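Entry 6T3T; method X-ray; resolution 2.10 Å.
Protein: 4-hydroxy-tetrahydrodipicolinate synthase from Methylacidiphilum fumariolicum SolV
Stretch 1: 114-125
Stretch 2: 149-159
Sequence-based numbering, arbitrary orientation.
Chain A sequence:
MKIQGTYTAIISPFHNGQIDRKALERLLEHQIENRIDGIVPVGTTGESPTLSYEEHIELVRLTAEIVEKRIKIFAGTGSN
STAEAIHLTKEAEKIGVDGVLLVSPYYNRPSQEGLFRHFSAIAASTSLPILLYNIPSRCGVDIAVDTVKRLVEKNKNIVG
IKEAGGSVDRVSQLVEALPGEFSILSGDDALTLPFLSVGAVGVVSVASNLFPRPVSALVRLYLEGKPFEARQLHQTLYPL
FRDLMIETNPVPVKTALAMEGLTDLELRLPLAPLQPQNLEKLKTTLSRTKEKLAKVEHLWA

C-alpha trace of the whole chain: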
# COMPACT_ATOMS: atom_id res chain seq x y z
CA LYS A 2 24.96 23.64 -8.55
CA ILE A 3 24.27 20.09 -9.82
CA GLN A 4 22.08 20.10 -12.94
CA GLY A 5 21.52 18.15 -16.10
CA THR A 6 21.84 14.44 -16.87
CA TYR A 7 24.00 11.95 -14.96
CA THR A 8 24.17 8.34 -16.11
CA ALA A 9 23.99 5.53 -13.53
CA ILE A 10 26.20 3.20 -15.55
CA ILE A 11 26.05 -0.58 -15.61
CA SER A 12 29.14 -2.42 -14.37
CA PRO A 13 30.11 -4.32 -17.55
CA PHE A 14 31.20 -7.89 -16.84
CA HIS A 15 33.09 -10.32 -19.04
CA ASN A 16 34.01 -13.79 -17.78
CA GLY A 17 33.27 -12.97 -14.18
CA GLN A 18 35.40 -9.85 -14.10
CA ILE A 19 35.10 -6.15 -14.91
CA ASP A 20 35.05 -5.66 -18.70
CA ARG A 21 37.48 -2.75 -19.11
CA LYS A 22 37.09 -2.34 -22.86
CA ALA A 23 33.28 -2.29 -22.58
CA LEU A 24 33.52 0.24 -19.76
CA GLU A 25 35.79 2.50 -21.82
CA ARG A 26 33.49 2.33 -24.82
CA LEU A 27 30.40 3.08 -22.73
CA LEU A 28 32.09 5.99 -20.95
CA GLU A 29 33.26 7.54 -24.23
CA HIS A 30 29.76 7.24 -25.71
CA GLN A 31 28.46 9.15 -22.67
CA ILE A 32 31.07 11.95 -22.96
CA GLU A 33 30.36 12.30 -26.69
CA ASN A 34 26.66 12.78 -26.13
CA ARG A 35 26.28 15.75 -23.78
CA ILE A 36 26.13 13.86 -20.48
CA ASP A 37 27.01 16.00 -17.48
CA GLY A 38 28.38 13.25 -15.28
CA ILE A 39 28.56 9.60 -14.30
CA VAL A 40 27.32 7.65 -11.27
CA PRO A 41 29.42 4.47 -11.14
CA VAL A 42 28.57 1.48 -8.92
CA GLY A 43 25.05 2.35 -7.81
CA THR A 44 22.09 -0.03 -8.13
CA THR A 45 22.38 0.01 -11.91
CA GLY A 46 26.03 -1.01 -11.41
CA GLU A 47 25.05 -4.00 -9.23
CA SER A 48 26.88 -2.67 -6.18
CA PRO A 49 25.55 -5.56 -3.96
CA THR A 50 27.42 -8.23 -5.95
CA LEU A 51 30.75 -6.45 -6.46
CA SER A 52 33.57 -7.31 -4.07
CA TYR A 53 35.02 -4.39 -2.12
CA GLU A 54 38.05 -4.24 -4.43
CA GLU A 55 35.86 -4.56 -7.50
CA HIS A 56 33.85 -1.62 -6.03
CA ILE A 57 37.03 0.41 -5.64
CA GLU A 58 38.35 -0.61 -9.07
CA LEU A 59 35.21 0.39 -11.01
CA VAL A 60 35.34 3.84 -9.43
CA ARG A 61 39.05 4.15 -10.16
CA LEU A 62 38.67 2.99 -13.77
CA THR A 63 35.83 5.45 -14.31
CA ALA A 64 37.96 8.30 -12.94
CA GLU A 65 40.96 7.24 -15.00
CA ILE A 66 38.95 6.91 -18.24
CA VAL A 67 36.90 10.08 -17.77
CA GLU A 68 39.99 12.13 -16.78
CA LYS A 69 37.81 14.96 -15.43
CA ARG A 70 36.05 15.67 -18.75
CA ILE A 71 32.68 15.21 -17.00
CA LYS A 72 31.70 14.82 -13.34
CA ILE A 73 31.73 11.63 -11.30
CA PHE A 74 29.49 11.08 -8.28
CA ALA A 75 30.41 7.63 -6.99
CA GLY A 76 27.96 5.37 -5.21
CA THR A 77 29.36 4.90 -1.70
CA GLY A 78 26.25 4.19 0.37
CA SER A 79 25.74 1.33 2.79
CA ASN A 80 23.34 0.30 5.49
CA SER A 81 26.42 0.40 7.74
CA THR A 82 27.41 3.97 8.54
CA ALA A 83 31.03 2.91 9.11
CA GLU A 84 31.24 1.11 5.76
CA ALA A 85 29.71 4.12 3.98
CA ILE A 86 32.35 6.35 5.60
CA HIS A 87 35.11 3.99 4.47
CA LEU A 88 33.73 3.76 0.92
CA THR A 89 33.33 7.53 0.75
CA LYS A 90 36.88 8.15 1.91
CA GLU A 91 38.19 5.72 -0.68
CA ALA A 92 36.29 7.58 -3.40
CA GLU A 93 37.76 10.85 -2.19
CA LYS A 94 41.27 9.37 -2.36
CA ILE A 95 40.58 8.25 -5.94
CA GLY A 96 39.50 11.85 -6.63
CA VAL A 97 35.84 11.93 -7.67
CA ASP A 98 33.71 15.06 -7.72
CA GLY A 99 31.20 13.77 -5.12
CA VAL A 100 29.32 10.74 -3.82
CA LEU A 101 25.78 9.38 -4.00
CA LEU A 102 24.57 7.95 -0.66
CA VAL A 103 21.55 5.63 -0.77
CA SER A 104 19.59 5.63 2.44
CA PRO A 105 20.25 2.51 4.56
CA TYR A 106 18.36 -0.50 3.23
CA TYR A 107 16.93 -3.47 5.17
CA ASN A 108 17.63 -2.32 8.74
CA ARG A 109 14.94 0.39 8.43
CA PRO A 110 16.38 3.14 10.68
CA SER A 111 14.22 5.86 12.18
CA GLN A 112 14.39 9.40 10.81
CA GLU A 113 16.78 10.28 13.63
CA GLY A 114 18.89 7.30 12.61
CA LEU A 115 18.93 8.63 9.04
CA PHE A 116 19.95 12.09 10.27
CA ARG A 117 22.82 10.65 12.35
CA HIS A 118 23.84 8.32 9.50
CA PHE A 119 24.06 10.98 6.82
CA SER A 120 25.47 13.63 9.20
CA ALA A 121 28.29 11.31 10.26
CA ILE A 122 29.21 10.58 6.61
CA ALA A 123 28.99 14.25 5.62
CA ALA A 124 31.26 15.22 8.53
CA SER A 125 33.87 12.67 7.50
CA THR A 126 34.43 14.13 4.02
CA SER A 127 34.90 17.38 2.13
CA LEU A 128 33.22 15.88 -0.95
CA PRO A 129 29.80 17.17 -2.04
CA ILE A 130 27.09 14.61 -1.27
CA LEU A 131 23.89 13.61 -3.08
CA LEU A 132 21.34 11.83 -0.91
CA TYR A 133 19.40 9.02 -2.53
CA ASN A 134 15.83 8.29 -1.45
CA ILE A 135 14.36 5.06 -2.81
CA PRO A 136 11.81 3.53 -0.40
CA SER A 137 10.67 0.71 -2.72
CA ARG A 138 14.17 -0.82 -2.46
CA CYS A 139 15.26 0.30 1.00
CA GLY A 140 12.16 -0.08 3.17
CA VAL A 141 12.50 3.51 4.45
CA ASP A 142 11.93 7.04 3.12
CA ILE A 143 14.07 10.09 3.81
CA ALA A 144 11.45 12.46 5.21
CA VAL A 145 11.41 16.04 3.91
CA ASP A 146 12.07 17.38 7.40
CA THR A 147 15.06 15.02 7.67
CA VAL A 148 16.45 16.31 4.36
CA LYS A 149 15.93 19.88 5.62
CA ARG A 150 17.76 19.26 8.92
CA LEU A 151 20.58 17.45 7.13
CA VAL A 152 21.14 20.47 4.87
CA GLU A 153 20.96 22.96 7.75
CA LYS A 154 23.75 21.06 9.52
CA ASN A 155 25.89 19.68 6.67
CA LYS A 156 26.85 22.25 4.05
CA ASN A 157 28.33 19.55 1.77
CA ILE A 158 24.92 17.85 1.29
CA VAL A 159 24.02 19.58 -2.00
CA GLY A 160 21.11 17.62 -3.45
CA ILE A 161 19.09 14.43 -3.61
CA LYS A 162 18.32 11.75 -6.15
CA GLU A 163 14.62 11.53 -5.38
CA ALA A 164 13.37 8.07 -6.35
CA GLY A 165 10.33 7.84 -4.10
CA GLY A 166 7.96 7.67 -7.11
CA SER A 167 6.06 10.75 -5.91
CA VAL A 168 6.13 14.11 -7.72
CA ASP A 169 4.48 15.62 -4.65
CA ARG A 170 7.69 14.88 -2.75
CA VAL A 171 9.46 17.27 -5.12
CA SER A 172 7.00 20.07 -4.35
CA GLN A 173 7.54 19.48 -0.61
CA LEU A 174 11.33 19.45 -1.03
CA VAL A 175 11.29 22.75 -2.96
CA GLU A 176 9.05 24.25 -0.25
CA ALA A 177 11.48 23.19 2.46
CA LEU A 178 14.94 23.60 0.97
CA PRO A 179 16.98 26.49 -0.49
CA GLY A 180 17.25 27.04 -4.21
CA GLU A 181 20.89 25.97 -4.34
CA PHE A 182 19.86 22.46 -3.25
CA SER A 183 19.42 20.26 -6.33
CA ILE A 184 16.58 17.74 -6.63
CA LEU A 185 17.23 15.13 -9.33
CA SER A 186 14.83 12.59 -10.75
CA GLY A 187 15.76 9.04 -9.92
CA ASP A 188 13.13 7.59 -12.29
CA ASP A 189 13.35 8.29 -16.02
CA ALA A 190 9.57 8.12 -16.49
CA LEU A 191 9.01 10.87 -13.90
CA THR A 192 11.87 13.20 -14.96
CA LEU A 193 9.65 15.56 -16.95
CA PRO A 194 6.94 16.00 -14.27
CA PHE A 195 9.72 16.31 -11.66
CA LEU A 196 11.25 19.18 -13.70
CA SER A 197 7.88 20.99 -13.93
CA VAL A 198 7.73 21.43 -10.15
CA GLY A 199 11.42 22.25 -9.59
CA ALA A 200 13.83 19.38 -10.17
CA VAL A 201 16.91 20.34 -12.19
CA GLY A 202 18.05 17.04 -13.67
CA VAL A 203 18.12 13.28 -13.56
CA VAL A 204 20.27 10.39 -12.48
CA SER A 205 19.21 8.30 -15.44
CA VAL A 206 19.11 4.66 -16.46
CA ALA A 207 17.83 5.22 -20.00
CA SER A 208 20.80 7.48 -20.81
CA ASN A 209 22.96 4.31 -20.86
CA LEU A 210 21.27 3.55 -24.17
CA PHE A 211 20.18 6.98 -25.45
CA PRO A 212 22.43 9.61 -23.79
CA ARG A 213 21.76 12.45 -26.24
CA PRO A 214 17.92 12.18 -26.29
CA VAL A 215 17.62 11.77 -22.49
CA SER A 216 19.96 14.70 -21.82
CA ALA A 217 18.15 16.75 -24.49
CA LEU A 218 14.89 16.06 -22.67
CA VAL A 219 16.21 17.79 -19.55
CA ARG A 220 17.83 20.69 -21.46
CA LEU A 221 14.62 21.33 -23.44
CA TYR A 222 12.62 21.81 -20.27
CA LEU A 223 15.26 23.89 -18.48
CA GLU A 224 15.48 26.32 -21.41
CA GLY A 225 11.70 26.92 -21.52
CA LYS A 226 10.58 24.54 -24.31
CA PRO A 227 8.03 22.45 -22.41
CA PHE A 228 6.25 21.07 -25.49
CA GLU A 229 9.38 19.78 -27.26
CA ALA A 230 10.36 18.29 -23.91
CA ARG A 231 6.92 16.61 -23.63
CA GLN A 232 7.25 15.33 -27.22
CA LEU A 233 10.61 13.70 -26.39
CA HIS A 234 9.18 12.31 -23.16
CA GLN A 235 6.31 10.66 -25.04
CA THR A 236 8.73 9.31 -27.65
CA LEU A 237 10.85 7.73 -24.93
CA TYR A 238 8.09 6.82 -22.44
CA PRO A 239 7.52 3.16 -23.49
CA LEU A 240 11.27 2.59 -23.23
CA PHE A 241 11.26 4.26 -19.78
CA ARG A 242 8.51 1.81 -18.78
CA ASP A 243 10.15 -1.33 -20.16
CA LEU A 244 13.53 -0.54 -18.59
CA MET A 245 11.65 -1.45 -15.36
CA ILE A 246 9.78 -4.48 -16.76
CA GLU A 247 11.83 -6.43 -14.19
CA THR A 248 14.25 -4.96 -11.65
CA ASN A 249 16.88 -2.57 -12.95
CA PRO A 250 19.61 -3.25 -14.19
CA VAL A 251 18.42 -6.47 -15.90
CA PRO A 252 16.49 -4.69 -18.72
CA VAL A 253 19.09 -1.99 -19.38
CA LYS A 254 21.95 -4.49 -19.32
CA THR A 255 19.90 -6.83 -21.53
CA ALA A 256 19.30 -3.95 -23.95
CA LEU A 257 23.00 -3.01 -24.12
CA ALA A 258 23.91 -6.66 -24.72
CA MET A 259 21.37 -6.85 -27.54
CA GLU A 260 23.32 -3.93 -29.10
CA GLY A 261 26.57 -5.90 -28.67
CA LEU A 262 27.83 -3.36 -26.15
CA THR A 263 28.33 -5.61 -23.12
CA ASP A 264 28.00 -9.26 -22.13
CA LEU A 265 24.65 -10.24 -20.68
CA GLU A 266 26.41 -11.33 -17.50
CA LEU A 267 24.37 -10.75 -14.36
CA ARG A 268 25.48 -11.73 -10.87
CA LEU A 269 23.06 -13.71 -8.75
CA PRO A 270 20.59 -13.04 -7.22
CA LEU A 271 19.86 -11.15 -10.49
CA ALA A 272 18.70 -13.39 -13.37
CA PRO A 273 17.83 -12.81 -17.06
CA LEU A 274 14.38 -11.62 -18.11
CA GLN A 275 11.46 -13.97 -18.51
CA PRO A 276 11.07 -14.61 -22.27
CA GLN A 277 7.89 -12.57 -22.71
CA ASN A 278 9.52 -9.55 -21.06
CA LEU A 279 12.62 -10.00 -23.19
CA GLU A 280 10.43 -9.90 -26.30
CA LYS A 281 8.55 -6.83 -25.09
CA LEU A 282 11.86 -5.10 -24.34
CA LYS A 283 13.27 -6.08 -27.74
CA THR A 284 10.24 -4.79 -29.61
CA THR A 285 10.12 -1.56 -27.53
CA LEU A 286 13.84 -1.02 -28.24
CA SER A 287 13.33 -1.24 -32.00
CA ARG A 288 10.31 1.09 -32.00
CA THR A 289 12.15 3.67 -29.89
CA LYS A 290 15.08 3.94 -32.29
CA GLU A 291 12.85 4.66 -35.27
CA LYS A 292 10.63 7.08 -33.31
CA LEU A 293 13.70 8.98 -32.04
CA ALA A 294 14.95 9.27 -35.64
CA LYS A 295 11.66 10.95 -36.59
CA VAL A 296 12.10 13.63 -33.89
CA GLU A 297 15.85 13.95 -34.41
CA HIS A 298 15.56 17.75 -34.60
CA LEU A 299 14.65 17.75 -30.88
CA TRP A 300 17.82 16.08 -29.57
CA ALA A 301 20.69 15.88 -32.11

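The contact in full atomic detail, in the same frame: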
# COMPACT_ATOMS: atom_id res chain seq x y z
N GLY A 114 17.81 8.13 13.10
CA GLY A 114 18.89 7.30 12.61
C GLY A 114 19.41 7.76 11.25
O GLY A 114 20.61 7.72 11.00
N LEU A 115 18.50 8.14 10.35
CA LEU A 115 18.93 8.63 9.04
C LEU A 115 19.72 9.93 9.17
O LEU A 115 20.76 10.12 8.52
CB LEU A 115 17.72 8.83 8.14
CG LEU A 115 17.11 7.52 7.65
CD1 LEU A 115 15.87 7.77 6.82
CD2 LEU A 115 18.11 6.70 6.89
N PHE A 116 19.25 10.83 10.02
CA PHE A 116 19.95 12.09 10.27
C PHE A 116 21.36 11.84 10.82
O PHE A 116 22.33 12.42 10.32
CB PHE A 116 19.13 12.96 11.24
CG PHE A 116 19.82 14.24 11.60
CD1 PHE A 116 19.77 15.33 10.75
CD2 PHE A 116 20.57 14.34 12.76
CE1 PHE A 116 20.43 16.51 11.06
CE2 PHE A 116 21.22 15.52 13.08
CZ PHE A 116 21.15 16.60 12.23
N ARG A 117 21.49 10.98 11.83
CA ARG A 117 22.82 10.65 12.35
C ARG A 117 23.68 9.94 11.31
O ARG A 117 24.89 10.18 11.23
CB ARG A 117 22.71 9.79 13.59
CG ARG A 117 22.05 10.49 14.76
CD ARG A 117 21.95 9.57 15.95
NE ARG A 117 21.07 10.11 16.98
CZ ARG A 117 21.46 10.93 17.94
NH1 ARG A 117 22.74 11.30 18.00
NH2 ARG A 117 20.60 11.40 18.82
N HIS A 118 23.08 9.05 10.51
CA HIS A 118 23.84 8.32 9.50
C HIS A 118 24.43 9.28 8.48
O HIS A 118 25.64 9.29 8.22
CB HIS A 118 22.93 7.29 8.82
CG HIS A 118 23.52 6.62 7.62
ND1 HIS A 118 24.32 5.50 7.72
CD2 HIS A 118 23.38 6.87 6.30
CE1 HIS A 118 24.65 5.10 6.51
NE2 HIS A 118 24.09 5.91 5.63
N PHE A 119 23.58 10.08 7.86
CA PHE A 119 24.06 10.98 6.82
C PHE A 119 24.94 12.08 7.40
O PHE A 119 25.98 12.42 6.81
CB PHE A 119 22.88 11.55 6.02
CG PHE A 119 22.21 10.54 5.09
CD1 PHE A 119 22.90 9.99 4.01
CD2 PHE A 119 20.88 10.16 5.27
CE1 PHE A 119 22.30 9.07 3.15
CE2 PHE A 119 20.26 9.23 4.40
CZ PHE A 119 20.99 8.67 3.36
N SER A 120 24.62 12.59 8.60
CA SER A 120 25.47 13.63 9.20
C SER A 120 26.87 13.10 9.47
O SER A 120 27.86 13.80 9.22
CB SER A 120 24.88 14.17 10.49
OG SER A 120 23.64 14.81 10.25
N ALA A 121 26.98 11.88 9.97
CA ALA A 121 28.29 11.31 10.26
C ALA A 121 29.12 11.16 9.00
O ALA A 121 30.32 11.43 9.02
CB ALA A 121 28.14 9.97 10.97
N ILE A 122 28.50 10.73 7.88
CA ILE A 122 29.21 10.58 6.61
C ILE A 122 29.61 11.95 6.07
O ILE A 122 30.74 12.16 5.63
CB ILE A 122 28.37 9.81 5.58
CG1 ILE A 122 27.97 8.43 6.10
CG2 ILE A 122 29.16 9.70 4.23
CD1 ILE A 122 26.75 7.80 5.36
N ALA A 123 28.67 12.90 6.09
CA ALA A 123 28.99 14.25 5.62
C ALA A 123 30.16 14.85 6.39
O ALA A 123 31.05 15.46 5.79
CB ALA A 123 27.75 15.14 5.76
N ALA A 124 30.18 14.67 7.71
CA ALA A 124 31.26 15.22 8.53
C ALA A 124 32.61 14.56 8.25
O ALA A 124 33.66 15.15 8.56
CB ALA A 124 30.92 15.06 10.01
N SER A 125 32.61 13.35 7.71
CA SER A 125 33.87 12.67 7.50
C SER A 125 34.56 13.09 6.22
O SER A 125 35.72 12.72 6.02
CB SER A 125 33.65 11.16 7.48
OG SER A 125 33.01 10.79 6.28
N LYS A 149 15.73 18.47 5.27
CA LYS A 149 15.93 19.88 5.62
C LYS A 149 16.95 20.02 6.74
O LYS A 149 17.89 20.82 6.64
CB LYS A 149 14.61 20.53 6.02
CG LYS A 149 14.72 22.04 6.24
CD LYS A 149 13.35 22.68 6.53
CE LYS A 149 13.13 22.88 8.01
NZ LYS A 149 12.05 23.89 8.28
N ARG A 150 16.81 19.21 7.80
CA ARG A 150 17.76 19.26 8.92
C ARG A 150 19.17 18.90 8.47
O ARG A 150 20.15 19.51 8.90
CB ARG A 150 17.33 18.30 10.05
CG ARG A 150 16.08 18.70 10.84
CD ARG A 150 15.55 17.53 11.72
NE ARG A 150 16.56 17.10 12.70
CZ ARG A 150 16.61 15.91 13.29
NH1 ARG A 150 15.70 14.97 13.00
NH2 ARG A 150 17.58 15.65 14.16
N LEU A 151 19.28 17.88 7.63
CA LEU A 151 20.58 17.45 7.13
C LEU A 151 21.28 18.60 6.40
O LEU A 151 22.50 18.75 6.49
CB LEU A 151 20.43 16.21 6.24
CG LEU A 151 20.24 14.84 6.94
CD1 LEU A 151 19.96 13.70 5.94
CD2 LEU A 151 21.43 14.47 7.87
N VAL A 152 20.54 19.39 5.63
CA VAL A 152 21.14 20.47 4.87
C VAL A 152 21.48 21.65 5.77
O VAL A 152 22.51 22.31 5.58
CB VAL A 152 20.22 20.85 3.71
CG1 VAL A 152 20.73 22.12 2.99
CG2 VAL A 152 20.12 19.67 2.76
N GLU A 153 20.62 21.93 6.77
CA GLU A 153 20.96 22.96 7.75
C GLU A 153 22.30 22.67 8.41
O GLU A 153 23.10 23.59 8.61
CB GLU A 153 19.87 23.06 8.82
CG GLU A 153 18.58 23.77 8.39
CD GLU A 153 17.44 23.56 9.38
OE1 GLU A 153 17.65 22.83 10.37
OE2 GLU A 153 16.33 24.10 9.18
N LYS A 154 22.59 21.40 8.69
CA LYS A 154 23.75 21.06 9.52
C LYS A 154 24.95 20.56 8.73
O LYS A 154 26.04 20.48 9.29
CB LYS A 154 23.35 19.98 10.53
CG LYS A 154 23.99 20.13 11.91
CD LYS A 154 23.11 21.00 12.83
CE LYS A 154 21.78 20.32 13.12
NZ LYS A 154 20.68 21.32 13.28
N ASN A 155 24.80 20.27 7.45
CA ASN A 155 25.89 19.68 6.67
C ASN A 155 25.91 20.42 5.34
O ASN A 155 25.13 20.10 4.44
CB ASN A 155 25.69 18.19 6.46
CG ASN A 155 25.53 17.41 7.76
OD1 ASN A 155 26.51 17.12 8.45
ND2 ASN A 155 24.29 17.07 8.09
N LYS A 156 26.78 21.42 5.23
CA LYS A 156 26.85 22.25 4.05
C LYS A 156 27.31 21.50 2.80
O LYS A 156 27.13 22.01 1.69
CB LYS A 156 27.73 23.46 4.39
CG LYS A 156 28.44 24.12 3.27
CD LYS A 156 29.74 24.69 3.79
CE LYS A 156 30.88 23.75 3.49
NZ LYS A 156 32.13 24.32 4.02
N ASN A 157 27.95 20.33 2.94
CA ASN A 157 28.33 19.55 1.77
C ASN A 157 27.24 18.58 1.27
O ASN A 157 27.46 17.84 0.30
CB ASN A 157 29.62 18.76 2.02
CG ASN A 157 29.55 17.89 3.26
OD1 ASN A 157 28.87 18.22 4.23
ND2 ASN A 157 30.22 16.77 3.21
N ILE A 158 26.05 18.59 1.86
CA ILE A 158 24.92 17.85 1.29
C ILE A 158 24.18 18.80 0.33
O ILE A 158 23.42 19.67 0.77
CB ILE A 158 23.99 17.32 2.39
CG1 ILE A 158 24.79 16.37 3.31
CG2 ILE A 158 22.74 16.65 1.76
CD1 ILE A 158 23.99 15.80 4.45
N VAL A 159 24.34 18.59 -0.97
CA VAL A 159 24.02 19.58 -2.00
C VAL A 159 22.82 19.19 -2.84
O VAL A 159 22.43 19.96 -3.72
CB VAL A 159 25.23 19.85 -2.92
CG1 VAL A 159 26.35 20.56 -2.15
CG2 VAL A 159 25.77 18.55 -3.52
O HOH W 1 27.46 16.67 10.84

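Residues 114-125 are helical and run beside the end of a second helix, 149-154, with the two N-to-C directions 30° apart and the axes 10.0 Å apart at closest approach. Together the stretches bury 491 Å², both sides summed, and the register is set by Phe116 CA lying 6.2 Å from Leu151 CA and Ala123 CA lying 6.3 Å from Asn155 CA.

At the start of stretch 1, Gly114 makes no contact, and Leu115, whose side chain ends away from the partner, contributes little. Phe116 carries the largest share, with 111 Å² covered. Its CA-to-CB bond points toward stretch 2, and chi1 in t lays the ring among three residues. Over one face of the Phe116 ring lies the guanidinium of Arg150: the planes meet at 20°, the centres are 4.1 Å apart, and Arg150 CZ sits 4.2 Å from the ring centroid, 16° off the normal, which meets the criteria for both stacking and a cation-pi interaction. At the ring edge, Lys154 CE approaches Phe116 CZ at 3.9 Å, a methylene-to-ring contact made by an exposed lysine. Leu151 CD2 reaches Phe116 CD1 at 3.4 Å from an oblique position.

Leu151 starts sideways, but its end comes nearer, so that Leu151 CD2 reaches Phe116 O and Ser120 OG, both 3.3 Å away, while Leu151 CD1 packs on Phe119. Phe119 points its CB toward stretch 2 while its ring leads away; the closest apolar approach is Phe119 CB to Leu151 CD1, 3.6 Å, and the near side of the ring, at Phe119 CD2, lies about as close (3.7 Å from Leu151 CD1).

Ser120 suits its place by being small and polar. With chi1 in m, Ser120 OG donates to Phe116 O (2.7 Å) in its own helix and accepts from Asn155 ND2 (3.2 Å, N-H...O angle 159°). The same Asn155 ND2 also donates to Leu151 O (2.9 Å, 150°), so the amide ties together both helices just where Asn155 leaves helical phi/psi. A water adds a bridge, donating to Asn155 OD1 (2.6 Å) and weakly to Ser120 O (3.3 Å).

Ala121 and Ile122 make no contact, Ala121 pointing away and Ile122 sideways. Ala123 points toward the partner, with 70 Å² covered. Its short methyl allows close approach: Ala123 CB lies 3.6 Å from both Asn155 OD1 and Asn157 OD1, and 4.0 Å from Ile158 CG1. Its carbonyl contributes too, as Asn157 ND2 donates to Ala123 O (3.0 Å, 149°). Asn155 and Asn157 belong to a type I turn, Asn155 to Ile158, closed by Ile158 N to Asn155 O (3.1 Å). Beyond this point the contact fades: Ala124 has almost no area covered, and Ser125 points away.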